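Side-chain contacts in o-succinylbenzoate synthase (PDB 2OZT), which dehydrates 2-succinyl-6-hydroxy-2,4-cyclohexadiene-1-carboxylate to 2-succinylbenzoate with the help of a divalent metal ion, a step on the way to phylloquinone: residues A206-S209 against L210-V214; I218-D221 against E222-V225; V230-W233 against V234-W238. All coordinates share one frame; numbering follows the deposited sequence.

Contact 1 of 3, residues A206-S209 against L210-V214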
loop_
_atom_site.group_PDB
_atom_site.type_symbol
_atom_site.label_atom_id
_atom_site.label_comp_id
_atom_site.label_asym_id
_atom_site.label_seq_id
_atom_site.Cartn_x
_atom_site.Cartn_y
_atom_site.Cartn_z
ATOM N N ALA A 206 -17.403 -13.303 8.052
ATOM C CA ALA A 206 -16.534 -14.448 8.284
ATOM C C ALA A 206 -15.075 -14.011 8.550
ATOM O O ALA A 206 -14.363 -14.620 9.341
ATOM C CB ALA A 206 -16.624 -15.419 7.116
ATOM N N LEU A 207 -14.658 -12.920 7.908
ATOM C CA LEU A 207 -13.294 -12.444 8.127
ATOM C C LEU A 207 -13.151 -12.019 9.577
ATOM O O LEU A 207 -12.173 -12.334 10.232
ATOM C CB LEU A 207 -13.035 -11.197 7.270
ATOM C CG LEU A 207 -12.509 -11.360 5.848
ATOM C CD1 LEU A 207 -12.549 -10.037 5.148
ATOM C CD2 LEU A 207 -11.080 -11.905 5.901
ATOM N N LEU A 208 -14.164 -11.290 10.059
ATOM C CA LEU A 208 -14.152 -10.845 11.448
ATOM C C LEU A 208 -14.172 -12.016 12.441
ATOM O O LEU A 208 -13.362 -12.095 13.368
ATOM C CB LEU A 208 -15.298 -9.867 11.679
ATOM C CG LEU A 208 -15.398 -9.260 13.079
ATOM C CD1 LEU A 208 -14.155 -8.392 13.429
ATOM C CD2 LEU A 208 -16.706 -8.435 13.193
ATOM N N SER A 209 -15.077 -12.980 12.197
ATOM C CA SER A 209 -15.176 -14.147 13.062
ATOM C C SER A 209 -13.883 -14.978 13.082
ATOM O O SER A 209 -13.416 -15.389 14.131
ATOM C CB SER A 209 -16.348 -15.041 12.634
ATOM O OG SER A 209 -16.385 -16.141 13.515
ATOM N N LEU A 210 -13.273 -15.167 11.904
ATOM C CA LEU A 210 -11.980 -15.838 11.865
ATOM C C LEU A 210 -10.945 -15.074 12.702
ATOM O O LEU A 210 -10.244 -15.653 13.508
ATOM C CB LEU A 210 -11.461 -15.957 10.423
ATOM C CG LEU A 210 -12.067 -17.060 9.552
ATOM C CD1 LEU A 210 -11.605 -16.863 8.106
ATOM C CD2 LEU A 210 -11.691 -18.452 10.106
ATOM N N ALA A 211 -10.828 -13.764 12.492
ATOM C CA ALA A 211 -9.807 -13.066 13.250
ATOM C C ALA A 211 -10.003 -13.183 14.752
ATOM O O ALA A 211 -9.043 -13.187 15.507
ATOM C CB ALA A 211 -9.802 -11.636 12.860
ATOM N N GLN A 212 -11.276 -13.206 15.160
ATOM C CA GLN A 212 -11.621 -13.283 16.584
ATOM C C GLN A 212 -11.439 -14.682 17.191
ATOM O O GLN A 212 -11.503 -14.835 18.404
ATOM C CB GLN A 212 -13.074 -12.832 16.783
ATOM C CG GLN A 212 -13.258 -11.325 16.502
ATOM C CD GLN A 212 -14.738 -10.929 16.373
ATOM O OE1 GLN A 212 -15.579 -11.736 15.976
ATOM N NE2 GLN A 212 -15.034 -9.686 16.645
ATOM N N THR A 213 -11.168 -15.675 16.360
ATOM C CA THR A 213 -11.146 -17.038 16.899
ATOM C C THR A 213 -9.885 -17.834 16.609
ATOM O O THR A 213 -9.541 -18.746 17.374
ATOM C CB THR A 213 -12.325 -17.857 16.368
ATOM O OG1 THR A 213 -12.323 -17.848 14.939
ATOM C CG2 THR A 213 -13.640 -17.285 16.859
ATOM N N VAL A 214 -9.187 -17.522 15.526
ATOM C CA VAL A 214 -8.000 -18.320 15.184
ATOM C C VAL A 214 -6.727 -17.797 15.829
ATOM O O VAL A 214 -6.666 -16.619 16.191
ATOM C CB VAL A 214 -7.795 -18.448 13.655
ATOM C CG1 VAL A 214 -9.066 -18.956 12.987
ATOM C CG2 VAL A 214 -7.437 -17.063 13.033
#
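Three successive alpha-helical hydrogen bonds join Ala206-Ser209 to Leu210-Val214, from Leu210 N to Ala206 O (2.8 Å), from Ala211 N to Leu207 O (3.0 Å) and from Gln212 N to Leu208 O (3.0 Å). Ser209 O, the next carbonyl along, receives a side-chain donor: the hydroxyl Thr213 OG1 donates to Ser209 O over 2.8 Å. It comes in bent, at 134° to the C=O bond and tilted out of the carbonyl plane. Thr213 reaches it because chi1 (56°) sets OG1 between its own backbone N and carbonyl carbon, turned back along the helix, while CG2 rests against the same oxygen. Leu210 O in turn accepts from two backbone donors, Thr213 N and Val214 N, near the C-terminal end of the helix. Among the side chains, Leu208 and Gln212 make the main pair. Leu208 holds CG anti to its backbone N (chi1 -178°), and Gln212 stretches out beyond CG until its amide end lies across the leucine branch. Gln212 NE2 is 3.6 Å from Leu208 CD1 and about as far from CG, so the amide touches methyl and methine carbons, whereas Gln212 CG sits against Leu208 O at 3.2 Å. On another side of the helix Leu210 lays CB and CG over Ala206 O and sends its branch to Ala177 and Asn178 of helix 174-187 and to Ile218 of strand 218-220. Leu207 turns to Leu220 and Ser223, near the metal site but not part of it. The chemistry is thus that of an amphipathic helix at the barrel surface: Leu207 and Leu210 pack inward, while Gln212 and Thr213 lie exposed and the threonine hydroxyl supplies a side-chain donor to a helix carbonyl.

Contact 2 of 3, residues I218-D221 against E222-V225. With NA (sodium ion), chain D.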
loop_
_atom_site.group_PDB
_atom_site.type_symbol
_atom_site.label_atom_id
_atom_site.label_comp_id
_atom_site.label_asym_id
_atom_site.label_seq_id
_atom_site.Cartn_x
_atom_site.Cartn_y
_atom_site.Cartn_z
ATOM N N ILE A 218 -4.394 -12.020 11.352
ATOM C CA ILE A 218 -4.909 -11.779 10.004
ATOM C C ILE A 218 -4.726 -10.296 9.678
ATOM O O ILE A 218 -4.880 -9.435 10.560
ATOM C CB ILE A 218 -6.404 -12.187 9.898
ATOM C CG1 ILE A 218 -6.541 -13.663 10.278
ATOM C CG2 ILE A 218 -6.948 -11.944 8.498
ATOM C CD1 ILE A 218 -7.988 -14.171 10.173
ATOM N N ALA A 219 -4.375 -10.015 8.430
ATOM C CA ALA A 219 -4.265 -8.634 7.954
ATOM C C ALA A 219 -5.296 -8.358 6.883
ATOM O O ALA A 219 -5.518 -9.157 5.983
ATOM C CB ALA A 219 -2.888 -8.426 7.365
ATOM N N LEU A 220 -5.884 -7.167 6.907
ATOM C CA LEU A 220 -6.760 -6.724 5.822
ATOM C C LEU A 220 -5.990 -5.901 4.816
ATOM O O LEU A 220 -5.110 -5.118 5.196
ATOM C CB LEU A 220 -7.869 -5.817 6.388
ATOM C CG LEU A 220 -8.773 -6.546 7.385
ATOM C CD1 LEU A 220 -9.677 -5.510 7.998
ATOM C CD2 LEU A 220 -9.595 -7.680 6.760
ATOM N N ASP A 221 -6.314 -6.103 3.541
ATOM C CA ASP A 221 -5.593 -5.396 2.460
ATOM C C ASP A 221 -6.645 -4.917 1.476
ATOM O O ASP A 221 -7.002 -3.741 1.493
ATOM C CB ASP A 221 -4.545 -6.335 1.843
ATOM C CG ASP A 221 -3.747 -5.702 0.725
ATOM O OD1 ASP A 221 -3.634 -4.448 0.644
ATOM O OD2 ASP A 221 -3.192 -6.455 -0.115
ATOM N N GLU A 222 -7.152 -5.799 0.621
ATOM C CA GLU A 222 -8.224 -5.424 -0.292
ATOM C C GLU A 222 -9.408 -4.839 0.450
ATOM O O GLU A 222 -10.118 -3.964 -0.091
ATOM C CB GLU A 222 -8.655 -6.656 -1.108
ATOM C CG GLU A 222 -7.651 -7.104 -2.207
ATOM C CD GLU A 222 -6.537 -8.056 -1.773
ATOM O OE1 GLU A 222 -6.295 -8.223 -0.562
ATOM O OE2 GLU A 222 -5.837 -8.626 -2.684
ATOM N N SER A 223 -9.608 -5.253 1.704
ATOM C CA SER A 223 -10.714 -4.730 2.491
ATOM C C SER A 223 -10.541 -3.294 2.965
ATOM O O SER A 223 -11.546 -2.664 3.374
ATOM C CB SER A 223 -10.960 -5.603 3.732
ATOM O OG SER A 223 -11.601 -6.844 3.402
ATOM N N VAL A 224 -9.287 -2.820 2.990
ATOM C CA VAL A 224 -9.008 -1.485 3.529
ATOM C C VAL A 224 -8.233 -0.610 2.546
ATOM O O VAL A 224 -7.018 -0.621 2.505
ATOM C CB VAL A 224 -8.365 -1.500 4.945
ATOM C CG1 VAL A 224 -9.398 -1.989 6.001
ATOM C CG2 VAL A 224 -7.107 -2.374 5.020
ATOM N N VAL A 225 -8.974 0.122 1.742
ATOM C CA VAL A 225 -8.382 1.049 0.776
ATOM C C VAL A 225 -8.459 2.487 1.323
ATOM O O VAL A 225 -7.435 3.174 1.500
ATOM C CB VAL A 225 -9.083 0.893 -0.581
ATOM C CG1 VAL A 225 -8.552 1.937 -1.600
ATOM C CG2 VAL A 225 -8.894 -0.563 -1.101
HETATM NA NA NA D . -3.833 -9.116 0.020
#
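Metal coordination comes first: Asp221 and Glu222, adjacent in the chain, each give one carboxylate oxygen to the sodium ion, Asp221 OD2 at 2.7 Å and Glu222 OE1 also at 2.7 Å. The two carboxylate planes stand 60° apart. The Glu222 chain folds at chi2 (87°), which swings its carboxylate back toward the aspartate and the ion. Asp167 supplies the third protein ligand. The remaining oxygens are engaged as well, Asp221 OD1 in a salt bridge with Lys245 and Glu222 OE2 in a hydrogen bond from Asn169.

Backbone hydrogen bonding closes a type I beta turn from Asp221 to Val224. Val224 N donates to Asp221 O over 2.9 Å, from above the carbonyl plane.

Apolar packing backs the turn. Leu220 and Val224 cross at about a right angle, with Val224 CG2 3.8 Å from Leu220 CB and 3.4 Å from Leu220 O; the other branch, CG1, approaches Leu220 CD1. Leu220 CD2 meets Ser223 CB at 3.9 Å, while the serine hydroxyl is hydrogen-bonded to Gln197.

The loop that follows the strand thus turns two carboxylates to the ion, while Leu220, the last strand residue, packs toward the helices outside. Asp221 is an established magnesium ligand, so the sodium ion probably occupies or lies close to the place of the catalytic metal. The clustered carboxylates would make the site strongly attractive to a cation.

Contact 3 of 3, residues V230-W233 against V234-W238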
loop_
_atom_site.group_PDB
_atom_site.type_symbol
_atom_site.label_atom_id
_atom_site.label_comp_id
_atom_site.label_asym_id
_atom_site.label_seq_id
_atom_site.Cartn_x
_atom_site.Cartn_y
_atom_site.Cartn_z
ATOM N N VAL A 230 -11.090 1.798 6.705
ATOM C CA VAL A 230 -10.308 1.578 7.928
ATOM C C VAL A 230 -11.146 1.866 9.168
ATOM O O VAL A 230 -11.182 1.068 10.113
ATOM C CB VAL A 230 -8.994 2.393 7.949
ATOM C CG1 VAL A 230 -8.230 2.211 9.265
ATOM C CG2 VAL A 230 -8.077 1.982 6.745
ATOM N N GLN A 231 -11.812 3.028 9.162
ATOM C CA GLN A 231 -12.642 3.380 10.320
ATOM C C GLN A 231 -13.742 2.342 10.551
ATOM O O GLN A 231 -14.009 1.992 11.708
ATOM C CB GLN A 231 -13.244 4.775 10.133
ATOM C CG GLN A 231 -14.131 5.172 11.315
ATOM C CD GLN A 231 -14.687 6.536 11.202
ATOM O OE1 GLN A 231 -13.982 7.520 11.447
ATOM N NE2 GLN A 231 -15.978 6.627 10.880
ATOM N N ARG A 232 -14.404 1.888 9.480
ATOM C CA ARG A 232 -15.439 0.835 9.644
ATOM C C ARG A 232 -14.901 -0.426 10.362
ATOM O O ARG A 232 -15.555 -1.019 11.257
ATOM C CB ARG A 232 -16.045 0.484 8.285
ATOM C CG ARG A 232 -17.100 -0.615 8.308
ATOM C CD ARG A 232 -17.745 -0.767 6.908
ATOM N NE ARG A 232 -18.470 0.461 6.527
ATOM C CZ ARG A 232 -18.109 1.315 5.567
ATOM N NH1 ARG A 232 -17.043 1.077 4.813
ATOM N NH2 ARG A 232 -18.836 2.412 5.338
ATOM N N TRP A 233 -13.675 -0.825 10.012
ATOM C CA TRP A 233 -13.092 -2.036 10.607
ATOM C C TRP A 233 -12.620 -1.809 12.039
ATOM O O TRP A 233 -12.716 -2.687 12.887
ATOM C CB TRP A 233 -11.984 -2.542 9.707
ATOM C CG TRP A 233 -12.537 -3.371 8.574
ATOM C CD1 TRP A 233 -12.668 -3.029 7.254
ATOM C CD2 TRP A 233 -13.067 -4.689 8.700
ATOM N NE1 TRP A 233 -13.217 -4.080 6.539
ATOM C CE2 TRP A 233 -13.458 -5.109 7.411
ATOM C CE3 TRP A 233 -13.209 -5.572 9.780
ATOM C CZ2 TRP A 233 -14.004 -6.363 7.169
ATOM C CZ3 TRP A 233 -13.726 -6.830 9.542
ATOM C CH2 TRP A 233 -14.128 -7.217 8.254
ATOM N N VAL A 234 -12.130 -0.608 12.330
ATOM C CA VAL A 234 -11.817 -0.280 13.719
ATOM C C VAL A 234 -13.090 -0.367 14.560
ATOM O O VAL A 234 -13.066 -0.874 15.679
ATOM C CB VAL A 234 -11.263 1.146 13.800
ATOM C CG1 VAL A 234 -11.179 1.620 15.220
ATOM C CG2 VAL A 234 -9.852 1.210 13.125
ATOM N N ASP A 235 -14.171 0.187 14.031
ATOM C CA ASP A 235 -15.405 0.261 14.838
ATOM C C ASP A 235 -16.032 -1.121 14.966
ATOM O O ASP A 235 -16.833 -1.348 15.891
ATOM C CB ASP A 235 -16.382 1.314 14.270
ATOM C CG ASP A 235 -15.865 2.743 14.417
ATOM O OD1 ASP A 235 -14.975 2.998 15.252
ATOM O OD2 ASP A 235 -16.381 3.617 13.696
ATOM N N ARG A 236 -15.697 -2.030 14.049
ATOM C CA ARG A 236 -16.072 -3.445 14.184
ATOM C C ARG A 236 -15.201 -4.199 15.185
ATOM O O ARG A 236 -15.427 -5.393 15.432
ATOM C CB ARG A 236 -15.958 -4.160 12.829
ATOM C CG ARG A 236 -17.150 -3.923 11.933
ATOM C CD ARG A 236 -16.881 -4.382 10.483
ATOM N NE ARG A 236 -18.072 -4.180 9.666
ATOM C CZ ARG A 236 -18.119 -4.269 8.347
ATOM N NH1 ARG A 236 -17.026 -4.567 7.635
ATOM N NH2 ARG A 236 -19.275 -4.073 7.733
ATOM N N GLY A 237 -14.178 -3.564 15.733
ATOM C CA GLY A 237 -13.279 -4.257 16.642
ATOM C C GLY A 237 -12.287 -5.176 15.962
ATOM O O GLY A 237 -11.903 -6.193 16.524
ATOM N N TRP A 238 -11.839 -4.817 14.759
ATOM C CA TRP A 238 -10.858 -5.673 14.074
ATOM C C TRP A 238 -9.646 -5.862 14.963
ATOM O O TRP A 238 -9.047 -4.886 15.369
ATOM C CB TRP A 238 -10.436 -5.029 12.772
ATOM C CG TRP A 238 -9.426 -5.858 12.002
ATOM C CD1 TRP A 238 -8.116 -5.531 11.754
ATOM C CD2 TRP A 238 -9.657 -7.118 11.384
ATOM N NE1 TRP A 238 -7.515 -6.513 11.002
ATOM C CE2 TRP A 238 -8.440 -7.517 10.790
ATOM C CE3 TRP A 238 -10.772 -7.965 11.277
ATOM C CZ2 TRP A 238 -8.311 -8.719 10.067
ATOM C CZ3 TRP A 238 -10.635 -9.182 10.581
ATOM C CH2 TRP A 238 -9.421 -9.532 9.952
#
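Val234 N donates to Val230 O and Asp235 N to Gln231 O, both over 2.9 Å and fairly straight (163° and 155°); the next bond, from Arg236 N to Arg232 O, is more bent. Trp238 N reaches back to Trp233 O over 3.0 Å and Gly237 N to Val234 O over 2.9 Å, while Gly237 takes positive phi: a Schellman motif. The side chain of Arg236 runs extended from CG to NE over the Trp233 indole. Its CD lies above the six-membered ring in a CH-pi contact, and its guanidinium makes a cation-pi pair, CZ 4.8 Å from the ring centroid. The guanidinium is nearly perpendicular to the indole (82°) and dips its NH1 edge to 3.5 Å from Trp233 CZ2. One guanidinium face is covered by the aliphatic part of Arg232, whose CG sits over its centre. Arg236 also has a cation-pi partner in Trp204.

Trp238 leans obliquely on the same indole, with its CE3 3.6 Å from Trp233 CZ3. The Trp238 NE1 is hydrogen-bonded to Phe241 O. Val230 CG1 meets Val234 CG2 at 4.3 Å, and both valines touch Phe242.

Trp233 and the following Trp238 pack between helix 204-213 and the parallel strands. Helix 227-235, closed by the Schellman motif, is the connecting helix of the beta-alpha-beta unit 218-220/227-235/241-244, as in the TIM-barrel domain of the mandelate racemase/muconate lactonizing enzyme family.

In the fold
Following the chain, helix 204-213 ends in contact 1, strand 218-220 and its metal-binding turn form contact 2, and helix 227-235 ends in contact 3. Each is local and closes before the next opens, so none nests or crosses. Together they span two successive beta-alpha-beta units of the barrel, from strand 192-196 to strand 241-244. In space all three meet: Ile218 packs against Leu210 and Leu220 against Leu207, Trp238 fits against Ala211 and Leu220, and Trp233 covers Leu220 and Val224. The tryptophans of contact 3 thereby join both helices to the strand, which the metal-binding turn follows directly.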